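Local structure of putative poly(3-hydroxybutyrate) depolymerase LpqC (Bordetella parapertussis 12822, 3D0K) at residues D79-L84 with W284-M289; E99-G104 with G151-R156. The protein probably hydrolyses ester bonds as an alpha/beta-hydrolase, perhaps in poly(3-hydroxybutyrate) or related esters. All coordinates share one frame; numbering follows the deposited sequence.

Contact 1 (D79-L84 with W284-M289); sequences DRHKLL and WFDGRM
R80, at the C-terminal end of helix 75-81, grips D286 with both terminal nitrogens. R80 NH1 donates to the syn lone pair of D286 OD2 at 2.9 Å (N-H...O 149°), with OD2 close to the guanidinium plane, while R80 NH2 gives OD2 a weak bond of 3.0 Å. Both bonds go to OD2, and the guanidinium and carboxylate planes stand 73° apart.

H81 lies flat between two aliphatic groups. F285 CB sits 3.5 Å from the centroid of the H81 imidazole, almost on the ring normal, a CH-pi contact. R80 CG, anti to the backbone N (chi1 -179°), lies over the opposite face, 3.9 Å above the H81 ring centre. At the ring edge, D286 OD1 approaches H81 CE1 at 3.0 Å, and a water hydrogen-bonds NE2.

Beyond K82, the first residue to leave helical angles, with positive phi, L83 meets F285 tip to tip: L83 CD2 lies 3.9 Å from the centroid of the F285 ring, and W284 CB covers the other face.

This layering joins the ends of helices 75-81 and 273-286 on one side of the sheet, where L83 and F285 both rest on V57 of strand 56-60, and F285 also meets Y143 of strand 142-147.

Contact 2 (E99-G104 with G151-R156); sequences ESYNNG and GQFVHR. With SO4 (sulfate ion), chain E.
Helix 149-160, which follows a probable GxSxG nucleophile elbow of the alpha/beta-hydrolase fold, presents Q152, F153 and R156 to the type I beta turn Y101-G104. The backbones come close, with the CA atoms of N102 and F153 4.9 Å apart.

F153 meets the start of the turn. F153 CD2 lies 3.4 Å from Y101 CE1, and the two rings, 29° apart, are slid so far that they barely overlap. Y101 O also lies at the edge of the F153 ring, close to its plane, while closing the turn by accepting a bond from G104 N.

R156, extended from CG (chi2 -176°) to NE, brings NH1 within reach of two oxygens. R156 NH1 donates a nearly straight (167°) but weak bond of 3.3 Å to N102 O, and a shorter one of 2.9 Å to Q152 OE1, which uses a lone pair in the amide plane but is tilted from the guanidinium plane. N103 ND2 is 3.1 Å from R156 NH1, a donor beside a donor; a water accepts from N103 ND2 at 2.7 Å. With OE1 so engaged, Q152 NE2 binds sulfate O1 at 2.8 Å; R237 also holds this ion, probably from the crystallisation liquor.

R156 NE hydrogen-bonds T178 OG1, and Y121 bonds N102 O and meets F153 edge-to-face. Y101 touches A149 of helix 149-160, and its hydroxyl bonds Q60 of strand 56-60 and H61 O.

How the contacts relate
The two contacts share no helix: contact 1 joins the ends of helices 75-81 and 273-286, contact 2 a turn after helix 97-100 to helix 149-160. Their centres are 25 Å apart and their nearest atoms about 8 Å, on opposite sides of the central sheet, consistent with the alpha/beta-hydrolase sandwich. Strand 56-60 is common ground, reached by residues of both. Depth separates their chemistry. The centre of contact 1 lies about 17 Å from the centre of the chain, that of contact 2 about 8 Å. Contact 1 pairs an arginine with an aspartate at the surface, next to a CH-pi layer. Contact 2, largely buried, surrounds its arginine with neutral oxygens: a backbone carbonyl, a glutamine amide and T178's hydroxyl.

Contact 1 (D79-L84 with W284-M289)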
ATOM      1  N   ASP A  79     -14.675 -13.256   1.895  1.00 17.39           N
ATOM      2  CA  ASP A  79     -15.886 -14.124   1.947  1.00 18.89           C
ATOM      3  C   ASP A  79     -16.815 -13.685   3.081  1.00 20.65           C
ATOM      4  O   ASP A  79     -18.050 -13.700   2.927  1.00 22.16           O
ATOM      5  CB  ASP A  79     -15.463 -15.564   2.200  1.00 18.72           C
ATOM      6  CG  ASP A  79     -14.870 -16.214   0.970  1.00 19.74           C
ATOM      7  OD1 ASP A  79     -15.064 -15.696  -0.150  1.00 18.88           O
ATOM      8  OD2 ASP A  79     -14.197 -17.258   1.117  1.00 19.55           O
ATOM      9  N   ARG A  80     -16.233 -13.337   4.237  1.00 21.57           N
ATOM     10  CA  ARG A  80     -17.030 -12.930   5.428  1.00 23.89           C
ATOM     11  C   ARG A  80     -17.693 -11.539   5.217  1.00 23.31           C
ATOM     12  O   ARG A  80     -18.899 -11.344   5.412  1.00 23.17           O
ATOM     13  CB  ARG A  80     -16.123 -12.946   6.674  1.00 24.43           C
ATOM     14  CG  ARG A  80     -16.809 -12.562   7.986  1.00 31.44           C
ATOM     15  CD  ARG A  80     -16.223 -13.380   9.157  1.00 43.09           C
ATOM     16  NE  ARG A  80     -16.495 -12.768  10.467  1.00 46.68           N
ATOM     17  CZ  ARG A  80     -15.654 -11.951  11.113  1.00 48.26           C
ATOM     18  NH1 ARG A  80     -14.454 -11.650  10.610  1.00 47.71           N
ATOM     19  NH2 ARG A  80     -16.009 -11.452  12.285  1.00 49.21           N
ATOM     20  N   HIS A  81     -16.906 -10.592   4.738  1.00 22.66           N
ATOM     21  CA  HIS A  81     -17.351  -9.222   4.625  1.00 22.12           C
ATOM     22  C   HIS A  81     -17.809  -8.791   3.257  1.00 23.84           C
ATOM     23  O   HIS A  81     -18.265  -7.646   3.120  1.00 24.67           O
ATOM     24  CB  HIS A  81     -16.262  -8.273   5.153  1.00 23.33           C
ATOM     25  CG  HIS A  81     -15.866  -8.555   6.560  1.00 22.72           C
ATOM     26  ND1 HIS A  81     -16.704  -8.298   7.621  1.00 26.38           N
ATOM     27  CD2 HIS A  81     -14.744  -9.098   7.083  1.00 26.70           C
ATOM     28  CE1 HIS A  81     -16.114  -8.673   8.738  1.00 23.91           C
ATOM     29  NE2 HIS A  81     -14.914  -9.139   8.444  1.00 27.17           N
ATOM     30  N   LYS A  82     -17.710  -9.687   2.255  1.00 22.15           N
ATOM     31  CA  LYS A  82     -18.094  -9.374   0.848  1.00 22.26           C
ATOM     32  C   LYS A  82     -17.239  -8.203   0.311  1.00 21.56           C
ATOM     33  O   LYS A  82     -17.747  -7.163  -0.047  1.00 22.80           O
ATOM     34  CB  LYS A  82     -19.587  -9.105   0.722  1.00 21.94           C
ATOM     35  CG  LYS A  82     -20.486 -10.236   1.304  1.00 23.97           C
ATOM     36  CD  LYS A  82     -20.044 -11.573   0.773  1.00 23.76           C
ATOM     37  CE  LYS A  82     -20.935 -12.704   1.325  1.00 30.45           C
ATOM     38  NZ  LYS A  82     -20.132 -13.965   1.314  1.00 29.86           N
ATOM     39  N   LEU A  83     -15.938  -8.412   0.272  1.00 19.86           N
ATOM     40  CA  LEU A  83     -15.017  -7.407  -0.210  1.00 19.61           C
ATOM     41  C   LEU A  83     -14.521  -7.837  -1.570  1.00 19.29           C
ATOM     42  O   LEU A  83     -14.210  -9.014  -1.747  1.00 18.75           O
ATOM     43  CB  LEU A  83     -13.777  -7.381   0.701  1.00 19.12           C
ATOM     44  CG  LEU A  83     -14.092  -7.363   2.212  1.00 22.17           C
ATOM     45  CD1 LEU A  83     -12.824  -7.571   3.024  1.00 20.69           C
ATOM     46  CD2 LEU A  83     -14.789  -6.038   2.554  1.00 22.38           C
ATOM     47  N   LEU A  84     -14.303  -6.870  -2.474  1.00 17.98           N
ATOM     48  CA  LEU A  84     -13.614  -7.170  -3.725  1.00 17.18           C
ATOM     49  C   LEU A  84     -12.097  -6.969  -3.515  1.00 17.30           C
ATOM     50  O   LEU A  84     -11.660  -5.899  -3.131  1.00 18.46           O
ATOM     51  CB  LEU A  84     -14.118  -6.234  -4.809  1.00 18.65           C
ATOM     52  CG  LEU A  84     -13.444  -6.425  -6.186  1.00 17.57           C
ATOM     53  CD1 LEU A  84     -13.819  -7.807  -6.775  1.00 20.30           C
ATOM     54  CD2 LEU A  84     -13.873  -5.242  -7.118  1.00 18.92           C
ATOM     55  N   TRP A 284     -10.254  -3.192  10.337  1.00 17.99           N
ATOM     56  CA  TRP A 284     -11.090  -2.446   9.408  1.00 18.07           C
ATOM     57  C   TRP A 284     -12.522  -2.938   9.396  1.00 18.85           C
ATOM     58  O   TRP A 284     -13.463  -2.150   9.302  1.00 20.30           O
ATOM     59  CB  TRP A 284     -10.547  -2.613   7.978  1.00 16.99           C
ATOM     60  CG  TRP A 284      -9.424  -1.706   7.625  1.00 16.64           C
ATOM     61  CD1 TRP A 284      -9.032  -0.559   8.288  1.00 17.42           C
ATOM     62  CD2 TRP A 284      -8.582  -1.827   6.488  1.00 19.76           C
ATOM     63  NE1 TRP A 284      -7.970   0.022   7.622  1.00 18.28           N
ATOM     64  CE2 TRP A 284      -7.681  -0.729   6.508  1.00 18.13           C
ATOM     65  CE3 TRP A 284      -8.501  -2.760   5.422  1.00 18.83           C
ATOM     66  CZ2 TRP A 284      -6.739  -0.510   5.480  1.00 19.34           C
ATOM     67  CZ3 TRP A 284      -7.501  -2.568   4.438  1.00 19.39           C
ATOM     68  CH2 TRP A 284      -6.660  -1.449   4.466  1.00 17.55           C
ATOM     69  N   PHE A 285     -12.700  -4.240   9.416  1.00 19.02           N
ATOM     70  CA  PHE A 285     -14.043  -4.759   9.194  1.00 20.48           C
ATOM     71  C   PHE A 285     -14.717  -5.387  10.378  1.00 21.96           C
ATOM     72  O   PHE A 285     -15.930  -5.449  10.405  1.00 21.27           O
ATOM     73  CB  PHE A 285     -14.072  -5.667   7.982  1.00 19.83           C
ATOM     74  CG  PHE A 285     -13.573  -4.985   6.751  1.00 18.73           C
ATOM     75  CD1 PHE A 285     -14.278  -3.908   6.190  1.00 20.78           C
ATOM     76  CD2 PHE A 285     -12.357  -5.346   6.203  1.00 19.60           C
ATOM     77  CE1 PHE A 285     -13.793  -3.239   5.080  1.00 17.79           C
ATOM     78  CE2 PHE A 285     -11.847  -4.676   5.066  1.00 20.55           C
ATOM     79  CZ  PHE A 285     -12.567  -3.620   4.493  1.00 17.95           C
ATOM     80  N   ASP A 286     -13.940  -5.849  11.357  1.00 23.07           N
ATOM     81  CA  ASP A 286     -14.517  -6.229  12.667  1.00 25.19           C
ATOM     82  C   ASP A 286     -14.404  -5.141  13.734  1.00 25.85           C
ATOM     83  O   ASP A 286     -14.946  -5.292  14.838  1.00 26.65           O
ATOM     84  CB  ASP A 286     -13.855  -7.493  13.203  1.00 25.37           C
ATOM     85  CG  ASP A 286     -14.199  -8.710  12.394  1.00 29.52           C
ATOM     86  OD1 ASP A 286     -15.150  -8.627  11.601  1.00 29.98           O
ATOM     87  OD2 ASP A 286     -13.555  -9.767  12.593  1.00 32.88           O
ATOM     88  N   GLY A 287     -13.656  -4.087  13.440  1.00 25.98           N
ATOM     89  CA  GLY A 287     -13.467  -2.977  14.355  1.00 25.77           C
ATOM     90  C   GLY A 287     -12.691  -3.335  15.610  1.00 25.41           C
ATOM     91  O   GLY A 287     -12.918  -2.767  16.665  1.00 27.15           O
ATOM     92  N   ARG A 288     -11.788  -4.293  15.511  1.00 23.81           N
ATOM     93  CA  ARG A 288     -11.149  -4.808  16.701  1.00 23.12           C
ATOM     94  C   ARG A 288      -9.797  -5.418  16.377  1.00 23.64           C
ATOM     95  O   ARG A 288      -9.546  -5.877  15.266  1.00 21.28           O
ATOM     96  CB  ARG A 288     -12.056  -5.846  17.334  1.00 23.44           C
ATOM     97  CG  ARG A 288     -12.198  -7.128  16.542  1.00 20.56           C
ATOM     98  CD  ARG A 288     -13.337  -7.943  17.096  1.00 23.40           C
ATOM     99  NE  ARG A 288     -12.954  -8.534  18.364  1.00 22.32           N
ATOM    100  CZ  ARG A 288     -12.336  -9.698  18.486  1.00 26.72           C
ATOM    101  NH1 ARG A 288     -12.012 -10.151  19.689  1.00 27.41           N
ATOM    102  NH2 ARG A 288     -12.034 -10.416  17.412  1.00 28.80           N
HETATM  103  N   MSE A 289      -8.934  -5.427  17.373  1.00 24.09           N
HETATM  104  CA  MSE A 289      -7.743  -6.217  17.314  1.00 26.37           C
HETATM  105  C   MSE A 289      -8.102  -7.670  17.681  1.00 26.57           C
HETATM  106  O   MSE A 289      -8.873  -7.916  18.652  1.00 27.35           O
HETATM  107  CB  MSE A 289      -6.698  -5.593  18.247  1.00 25.82           C
HETATM  108  CG  MSE A 289      -5.410  -6.332  18.392  1.00 31.00           C
HETATM  109 SE   MSE A 289      -4.224  -6.018  16.829  0.75 38.99          SE
HETATM  110  CE  MSE A 289      -4.534  -4.171  16.600  1.00 32.53           C
TER
HETATM  111  O   HOH W   1     -12.103  -9.786   9.782  1.00 35.52           O

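Contact 2 (E99-G104 with G151-R156)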
ATOM      1  N   GLU A  99      13.745   0.327  -7.214  1.00 18.24           N
ATOM      2  CA  GLU A  99      13.560   1.555  -7.998  1.00 18.11           C
ATOM      3  C   GLU A  99      12.194   1.606  -8.687  1.00 18.71           C
ATOM      4  O   GLU A  99      11.573   2.683  -8.767  1.00 18.75           O
ATOM      5  CB  GLU A  99      14.721   1.773  -9.011  1.00 17.45           C
ATOM      6  CG  GLU A  99      16.079   2.062  -8.302  1.00 20.82           C
ATOM      7  CD  GLU A  99      16.833   0.780  -7.856  1.00 21.62           C
ATOM      8  OE1 GLU A  99      17.996   0.954  -7.434  1.00 26.62           O
ATOM      9  OE2 GLU A  99      16.322  -0.382  -7.968  1.00 18.45           O
ATOM     10  N   SER A 100      11.707   0.448  -9.168  1.00 18.70           N
ATOM     11  CA  SER A 100      10.497   0.433  -9.982  1.00 18.44           C
ATOM     12  C   SER A 100       9.257   0.210  -9.156  1.00 18.00           C
ATOM     13  O   SER A 100       8.155   0.617  -9.570  1.00 19.16           O
ATOM     14  CB  SER A 100      10.542  -0.691 -11.043  1.00 18.78           C
ATOM     15  OG  SER A 100      11.746  -0.636 -11.810  1.00 20.33           O
ATOM     16  N   TYR A 101       9.397  -0.520  -8.058  1.00 16.04           N
ATOM     17  CA  TYR A 101       8.230  -0.858  -7.275  1.00 16.72           C
ATOM     18  C   TYR A 101       8.171   0.003  -5.988  1.00 17.15           C
ATOM     19  O   TYR A 101       7.425   0.968  -5.948  1.00 17.87           O
ATOM     20  CB  TYR A 101       8.182  -2.378  -6.946  1.00 16.68           C
ATOM     21  CG  TYR A 101       6.976  -2.743  -6.061  1.00 17.72           C
ATOM     22  CD1 TYR A 101       5.677  -2.399  -6.460  1.00 17.23           C
ATOM     23  CD2 TYR A 101       7.144  -3.471  -4.864  1.00 15.74           C
ATOM     24  CE1 TYR A 101       4.576  -2.754  -5.683  1.00 18.53           C
ATOM     25  CE2 TYR A 101       6.016  -3.827  -4.044  1.00 18.01           C
ATOM     26  CZ  TYR A 101       4.739  -3.451  -4.490  1.00 16.89           C
ATOM     27  OH  TYR A 101       3.644  -3.784  -3.702  1.00 20.12           O
ATOM     28  N   ASN A 102       8.937  -0.383  -4.953  1.00 17.10           N
ATOM     29  CA  ASN A 102       9.048   0.412  -3.716  1.00 17.18           C
ATOM     30  C   ASN A 102       9.107   1.949  -3.933  1.00 16.48           C
ATOM     31  O   ASN A 102       8.455   2.708  -3.195  1.00 17.00           O
ATOM     32  CB  ASN A 102      10.302   0.071  -2.884  1.00 14.92           C
ATOM     33  CG  ASN A 102      10.538  -1.396  -2.636  1.00 18.26           C
ATOM     34  OD1 ASN A 102      11.062  -1.763  -1.534  1.00 22.05           O
ATOM     35  ND2 ASN A 102      10.268  -2.241  -3.628  1.00 13.10           N
ATOM     36  N   ASN A 103       9.983   2.398  -4.842  1.00 16.17           N
ATOM     37  CA  ASN A 103      10.283   3.819  -5.069  1.00 16.64           C
ATOM     38  C   ASN A 103       9.474   4.453  -6.217  1.00 17.08           C
ATOM     39  O   ASN A 103       9.682   5.645  -6.565  1.00 18.08           O
ATOM     40  CB  ASN A 103      11.790   4.063  -5.355  1.00 17.17           C
ATOM     41  CG  ASN A 103      12.734   3.506  -4.262  1.00 19.25           C
ATOM     42  OD1 ASN A 103      13.982   3.528  -4.427  1.00 20.93           O
ATOM     43  ND2 ASN A 103      12.172   2.993  -3.182  1.00 16.73           N
ATOM     44  N   GLY A 104       8.565   3.677  -6.806  1.00 15.37           N
ATOM     45  CA  GLY A 104       7.554   4.282  -7.713  1.00 16.13           C
ATOM     46  C   GLY A 104       8.075   4.751  -9.092  1.00 17.18           C
ATOM     47  O   GLY A 104       7.390   5.506  -9.782  1.00 17.35           O
ATOM     48  N   GLY A 151       4.248  -1.906   1.849  1.00 16.06           N
ATOM     49  CA  GLY A 151       3.961  -0.844   2.842  1.00 16.31           C
ATOM     50  C   GLY A 151       4.893   0.368   2.524  1.00 17.84           C
ATOM     51  O   GLY A 151       4.512   1.532   2.757  1.00 16.59           O
ATOM     52  N   GLN A 152       6.094   0.108   1.987  1.00 16.93           N
ATOM     53  CA  GLN A 152       6.899   1.235   1.399  1.00 16.61           C
ATOM     54  C   GLN A 152       6.100   1.924   0.260  1.00 17.27           C
ATOM     55  O   GLN A 152       5.961   3.140   0.245  1.00 17.14           O
ATOM     56  CB  GLN A 152       8.212   0.757   0.870  1.00 17.39           C
ATOM     57  CG  GLN A 152       9.129   0.173   1.928  1.00 17.12           C
ATOM     58  CD  GLN A 152      10.492  -0.128   1.353  1.00 19.82           C
ATOM     59  OE1 GLN A 152      10.966   0.608   0.519  1.00 19.68           O
ATOM     60  NE2 GLN A 152      11.144  -1.199   1.836  1.00 21.04           N
ATOM     61  N   PHE A 153       5.570   1.125  -0.667  1.00 16.66           N
ATOM     62  CA  PHE A 153       4.765   1.637  -1.789  1.00 17.99           C
ATOM     63  C   PHE A 153       3.584   2.484  -1.311  1.00 17.68           C
ATOM     64  O   PHE A 153       3.371   3.588  -1.814  1.00 18.28           O
ATOM     65  CB  PHE A 153       4.295   0.406  -2.583  1.00 17.57           C
ATOM     66  CG  PHE A 153       3.501   0.691  -3.842  1.00 17.12           C
ATOM     67  CD1 PHE A 153       2.112   0.921  -3.779  1.00 17.87           C
ATOM     68  CD2 PHE A 153       4.118   0.605  -5.096  1.00 16.07           C
ATOM     69  CE1 PHE A 153       1.382   1.126  -4.930  1.00 15.38           C
ATOM     70  CE2 PHE A 153       3.350   0.780  -6.276  1.00 19.24           C
ATOM     71  CZ  PHE A 153       1.999   1.016  -6.174  1.00 18.32           C
ATOM     72  N   VAL A 154       2.819   1.963  -0.348  1.00 17.47           N
ATOM     73  CA  VAL A 154       1.615   2.640   0.102  1.00 16.86           C
ATOM     74  C   VAL A 154       1.890   4.015   0.743  1.00 17.62           C
ATOM     75  O   VAL A 154       1.199   4.997   0.418  1.00 16.18           O
ATOM     76  CB  VAL A 154       0.781   1.699   1.012  1.00 17.04           C
ATOM     77  CG1 VAL A 154      -0.283   2.460   1.858  1.00 18.61           C
ATOM     78  CG2 VAL A 154       0.180   0.572   0.176  1.00 16.03           C
ATOM     79  N   HIS A 155       2.889   4.101   1.640  1.00 16.11           N
ATOM     80  CA  HIS A 155       3.134   5.416   2.300  1.00 17.77           C
ATOM     81  C   HIS A 155       3.737   6.438   1.342  1.00 18.28           C
ATOM     82  O   HIS A 155       3.477   7.630   1.472  1.00 18.52           O
ATOM     83  CB  HIS A 155       3.912   5.325   3.637  1.00 17.88           C
ATOM     84  CG  HIS A 155       5.389   5.102   3.498  1.00 20.54           C
ATOM     85  ND1 HIS A 155       6.305   6.136   3.559  1.00 22.31           N
ATOM     86  CD2 HIS A 155       6.115   3.960   3.430  1.00 17.70           C
ATOM     87  CE1 HIS A 155       7.538   5.636   3.471  1.00 13.83           C
ATOM     88  NE2 HIS A 155       7.443   4.324   3.349  1.00 23.13           N
ATOM     89  N   ARG A 156       4.450   5.945   0.336  1.00 16.86           N
ATOM     90  CA  ARG A 156       5.054   6.831  -0.680  1.00 17.44           C
ATOM     91  C   ARG A 156       3.961   7.237  -1.682  1.00 17.68           C
ATOM     92  O   ARG A 156       4.014   8.321  -2.216  1.00 16.85           O
ATOM     93  CB  ARG A 156       6.196   6.145  -1.398  1.00 16.89           C
ATOM     94  CG  ARG A 156       7.387   5.963  -0.434  1.00 15.25           C
ATOM     95  CD  ARG A 156       8.611   5.365  -1.085  1.00 15.53           C
ATOM     96  NE  ARG A 156       9.595   5.218   0.013  1.00 19.51           N
ATOM     97  CZ  ARG A 156      10.411   4.188   0.211  1.00 22.26           C
ATOM     98  NH1 ARG A 156      10.462   3.174  -0.647  1.00 17.35           N
ATOM     99  NH2 ARG A 156      11.223   4.181   1.275  1.00 23.80           N
TER
HETATM  100  S   SO4 E 304      11.096  -4.587   2.961  1.00 31.61           S
HETATM  101  O1  SO4 E 304      10.062  -3.552   3.015  1.00 29.14           O
HETATM  102  O2  SO4 E 304      12.251  -3.987   2.278  1.00 34.35           O
HETATM  103  O3  SO4 E 304      11.553  -5.068   4.234  1.00 34.06           O
HETATM  104  O4  SO4 E 304      10.755  -5.681   2.076  1.00 36.43           O
HETATM  105  O   HOH W   2      13.585   1.560  -1.347  1.00 20.25           O